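Segregation and condensation protein A (Pyrococcus furiosus, PDB 5XNS) probably serves as the kleisin subunit of a prokaryotic SMC complex in chromosome condensation and segregation, represented here by its C-terminal domain. Local coordinates at residues E49-I57 with F62-M70. Numbering follows the deposited sequence.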
loop_
_atom_site.group_PDB
_atom_site.type_symbol
_atom_site.label_atom_id
_atom_site.label_comp_id
_atom_site.label_asym_id
_atom_site.label_seq_id
_atom_site.Cartn_x
_atom_site.Cartn_y
_atom_site.Cartn_z
ATOM N N GLU B 49 0.471 -17.660 23.633
ATOM C CA GLU B 49 0.916 -18.731 22.754
ATOM C C GLU B 49 2.335 -18.486 22.260
ATOM O O GLU B 49 3.113 -19.434 22.136
ATOM C CB GLU B 49 -0.038 -18.899 21.579
ATOM C CG GLU B 49 0.359 -20.070 20.699
ATOM C CD GLU B 49 -0.674 -20.398 19.664
ATOM O OE1 GLU B 49 -1.158 -19.448 19.006
ATOM O OE2 GLU B 49 -0.998 -21.604 19.518
ATOM N N ASN B 50 2.697 -17.227 22.009
ATOM C CA ASN B 50 4.053 -16.938 21.560
ATOM C C ASN B 50 5.078 -17.249 22.644
ATOM O O ASN B 50 6.240 -17.520 22.331
ATOM C CB ASN B 50 4.157 -15.477 21.123
ATOM C CG ASN B 50 5.279 -15.255 20.133
ATOM O OD1 ASN B 50 5.219 -15.730 18.991
ATOM N ND2 ASN B 50 6.317 -14.555 20.566
ATOM N N MET B 51 4.673 -17.209 23.912
ATOM C CA MET B 51 5.532 -17.583 25.028
ATOM C C MET B 51 5.460 -19.066 25.366
ATOM O O MET B 51 6.099 -19.493 26.332
ATOM C CB MET B 51 5.175 -16.783 26.285
ATOM C CG MET B 51 5.269 -15.292 26.145
ATOM S SD MET B 51 4.651 -14.478 27.643
ATOM C CE MET B 51 2.899 -14.739 27.544
ATOM N N GLY B 52 4.692 -19.851 24.615
ATOM C CA GLY B 52 4.604 -21.272 24.866
ATOM C C GLY B 52 3.757 -21.675 26.052
ATOM O O GLY B 52 3.839 -22.827 26.483
ATOM N N ARG B 53 2.924 -20.774 26.590
ATOM C CA ARG B 53 2.120 -21.111 27.762
ATOM C C ARG B 53 0.745 -21.672 27.426
ATOM O O ARG B 53 0.165 -22.381 28.264
ATOM C CB ARG B 53 1.970 -19.901 28.680
ATOM C CG ARG B 53 3.281 -19.292 29.066
ATOM C CD ARG B 53 3.155 -18.407 30.293
ATOM N NE ARG B 53 4.462 -17.867 30.657
ATOM C CZ ARG B 53 5.410 -18.558 31.297
ATOM N NH1 ARG B 53 5.198 -19.823 31.664
ATOM N NH2 ARG B 53 6.587 -17.976 31.580
ATOM N N VAL B 54 0.203 -21.382 26.239
ATOM C CA VAL B 54 -1.020 -22.013 25.766
ATOM C C VAL B 54 -0.826 -22.403 24.309
ATOM O O VAL B 54 0.062 -21.902 23.618
ATOM C CB VAL B 54 -2.273 -21.115 25.896
ATOM C CG1 VAL B 54 -2.390 -20.549 27.301
ATOM C CG2 VAL B 54 -2.241 -20.003 24.836
ATOM N N GLU B 55 -1.690 -23.296 23.846
ATOM C CA GLU B 55 -1.802 -23.653 22.443
ATOM C C GLU B 55 -3.186 -23.256 21.943
ATOM O O GLU B 55 -4.190 -23.546 22.600
ATOM C CB GLU B 55 -1.570 -25.143 22.266
ATOM C CG GLU B 55 -2.206 -25.746 21.049
ATOM C CD GLU B 55 -1.430 -26.966 20.568
ATOM O OE1 GLU B 55 -1.484 -27.263 19.348
ATOM O OE2 GLU B 55 -0.743 -27.596 21.417
ATOM N N ILE B 56 -3.238 -22.573 20.805
ATOM C CA ILE B 56 -4.498 -22.194 20.176
ATOM C C ILE B 56 -4.770 -23.161 19.036
ATOM O O ILE B 56 -3.905 -23.394 18.186
ATOM C CB ILE B 56 -4.462 -20.742 19.673
ATOM C CG1 ILE B 56 -4.166 -19.781 20.827
ATOM C CG2 ILE B 56 -5.782 -20.387 18.999
ATOM C CD1 ILE B 56 -3.862 -18.372 20.388
ATOM N N ILE B 57 -5.968 -23.722 19.016
ATOM C CA ILE B 57 -6.336 -24.753 18.058
ATOM C C ILE B 57 -7.462 -24.227 17.188
ATOM O O ILE B 57 -8.483 -23.753 17.703
ATOM C CB ILE B 57 -6.761 -26.046 18.775
ATOM C CG1 ILE B 57 -5.539 -26.721 19.394
ATOM C CG2 ILE B 57 -7.532 -26.965 17.826
ATOM C CD1 ILE B 57 -5.896 -27.910 20.249
ATOM N N PHE B 62 -11.422 -19.126 10.226
ATOM C CA PHE B 62 -12.598 -18.506 10.841
ATOM C C PHE B 62 -13.515 -19.527 11.499
ATOM O O PHE B 62 -14.706 -19.261 11.699
ATOM C CB PHE B 62 -13.376 -17.665 9.828
ATOM C CG PHE B 62 -12.536 -16.640 9.144
ATOM C CD1 PHE B 62 -12.095 -15.517 9.832
ATOM C CD2 PHE B 62 -12.174 -16.789 7.813
ATOM C CE1 PHE B 62 -11.315 -14.557 9.197
ATOM C CE2 PHE B 62 -11.389 -15.835 7.174
ATOM C CZ PHE B 62 -10.959 -14.722 7.867
ATOM N N GLY B 63 -12.974 -20.697 11.837
ATOM C CA GLY B 63 -13.725 -21.708 12.546
ATOM C C GLY B 63 -13.544 -21.570 14.036
ATOM O O GLY B 63 -12.800 -20.718 14.527
ATOM N N GLU B 64 -14.255 -22.426 14.765
ATOM C CA GLU B 64 -14.168 -22.419 16.215
ATOM C C GLU B 64 -12.715 -22.459 16.672
ATOM O O GLU B 64 -11.909 -23.238 16.162
ATOM C CB GLU B 64 -14.944 -23.605 16.799
ATOM C CG GLU B 64 -14.856 -23.677 18.319
ATOM C CD GLU B 64 -16.175 -24.037 18.981
ATOM O OE1 GLU B 64 -16.510 -25.246 19.046
ATOM O OE2 GLU B 64 -16.880 -23.093 19.418
ATOM N N ILE B 65 -12.392 -21.607 17.639
ATOM C CA ILE B 65 -11.071 -21.520 18.238
ATOM C C ILE B 65 -11.129 -22.125 19.639
ATOM O O ILE B 65 -12.035 -21.808 20.417
ATOM C CB ILE B 65 -10.606 -20.056 18.288
ATOM C CG1 ILE B 65 -10.615 -19.457 16.878
ATOM C CG2 ILE B 65 -9.239 -19.953 18.947
ATOM C CD1 ILE B 65 -10.436 -17.932 16.844
ATOM N N LEU B 66 -10.162 -22.986 19.960
ATOM C CA LEU B 66 -10.038 -23.615 21.270
ATOM C C LEU B 66 -8.670 -23.317 21.866
ATOM O O LEU B 66 -7.704 -23.044 21.153
ATOM C CB LEU B 66 -10.219 -25.132 21.198
ATOM C CG LEU B 66 -11.440 -25.619 20.437
ATOM C CD1 LEU B 66 -11.243 -27.080 20.109
ATOM C CD2 LEU B 66 -12.707 -25.402 21.266
ATOM N N VAL B 67 -8.589 -23.410 23.190
ATOM C CA VAL B 67 -7.388 -23.063 23.937
ATOM C C VAL B 67 -7.030 -24.205 24.875
ATOM O O VAL B 67 -7.892 -24.710 25.607
ATOM C CB VAL B 67 -7.577 -21.767 24.747
ATOM C CG1 VAL B 67 -6.261 -21.369 25.425
ATOM C CG2 VAL B 67 -8.112 -20.649 23.845
ATOM N N VAL B 68 -5.757 -24.581 24.885
ATOM C CA VAL B 68 -5.265 -25.566 25.837
ATOM C C VAL B 68 -4.017 -24.996 26.494
ATOM O O VAL B 68 -3.124 -24.507 25.789
ATOM C CB VAL B 68 -4.977 -26.910 25.151
ATOM C CG1 VAL B 68 -4.361 -27.890 26.140
ATOM C CG2 VAL B 68 -6.254 -27.471 24.565
ATOM N N PRO B 69 -3.912 -25.013 27.824
ATOM C CA PRO B 69 -2.675 -24.546 28.464
ATOM C C PRO B 69 -1.554 -25.561 28.289
ATOM O O PRO B 69 -1.792 -26.752 28.077
ATOM C CB PRO B 69 -3.071 -24.380 29.936
ATOM C CG PRO B 69 -4.221 -25.327 30.125
ATOM C CD PRO B 69 -4.962 -25.350 28.803
ATOM N N MET B 70 -0.321 -25.058 28.322
ATOM C CA MET B 70 0.876 -25.895 28.193
ATOM C C MET B 70 1.677 -25.877 29.484
ATOM O O MET B 70 1.475 -25.001 30.337
ATOM C CB MET B 70 1.779 -25.428 27.044
ATOM C CG MET B 70 1.030 -24.923 25.835
ATOM S SD MET B 70 0.649 -26.231 24.659
ATOM C CE MET B 70 2.101 -26.144 23.606
#
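The carboxylate of E55 meets the thioether of M70: SD comes up close to the carboxylate plane beside OE2, at 3.8 Å, while CE sits obliquely above the plane, beyond OE2 rather than over the middle of the group. The methionine chain bends at chi2 (-89°) and chi3, folding SD back to 3.4 Å from E55 CB and laying its flexible, apolar thioether against the CB end of the glutamate's stem. The puckered ring of P69 makes little contact with 49-57 and instead leans on V13 and Y17 of helix 3-20. A second carboxylate, that of E49, accepts I56 N at OE2 (2.8 Å) from well above its plane, joining the end of helix 35-50 to the strand; its OE1 forms a salt bridge with a basic side chain of another protein's chain.

Between strands 54-57 and 65-69, backbone hydrogen bonds set the register: E55 and V68 exchange two, as do I57 and L66, and M70 N extends the pairing to R53 O (2.7 Å), coming from above that carbonyl's plane. Beta-branched residues suit such extended chain. V54, I56 and V67 turn to the buried face against helix 35-50, with V54 CB 4.0 Å from V67 CG1. Toward the hairpin's turn I56 and I65 lie side by side, their CG2 methyls tightly packed at 3.5 Å. I57, L66 and V68 share the other, partly exposed face with E55, whose charged end suits that setting. G52, with positive phi, ends helix 35-50 in a Schellman motif and lets the chain turn into strand 54-58.

This two-stranded antiparallel hairpin after a helix, with strand 24-25 pairing beside 65-69, is consistent with the wing of a winged-helix domain, as in the C-terminal domains of kleisins.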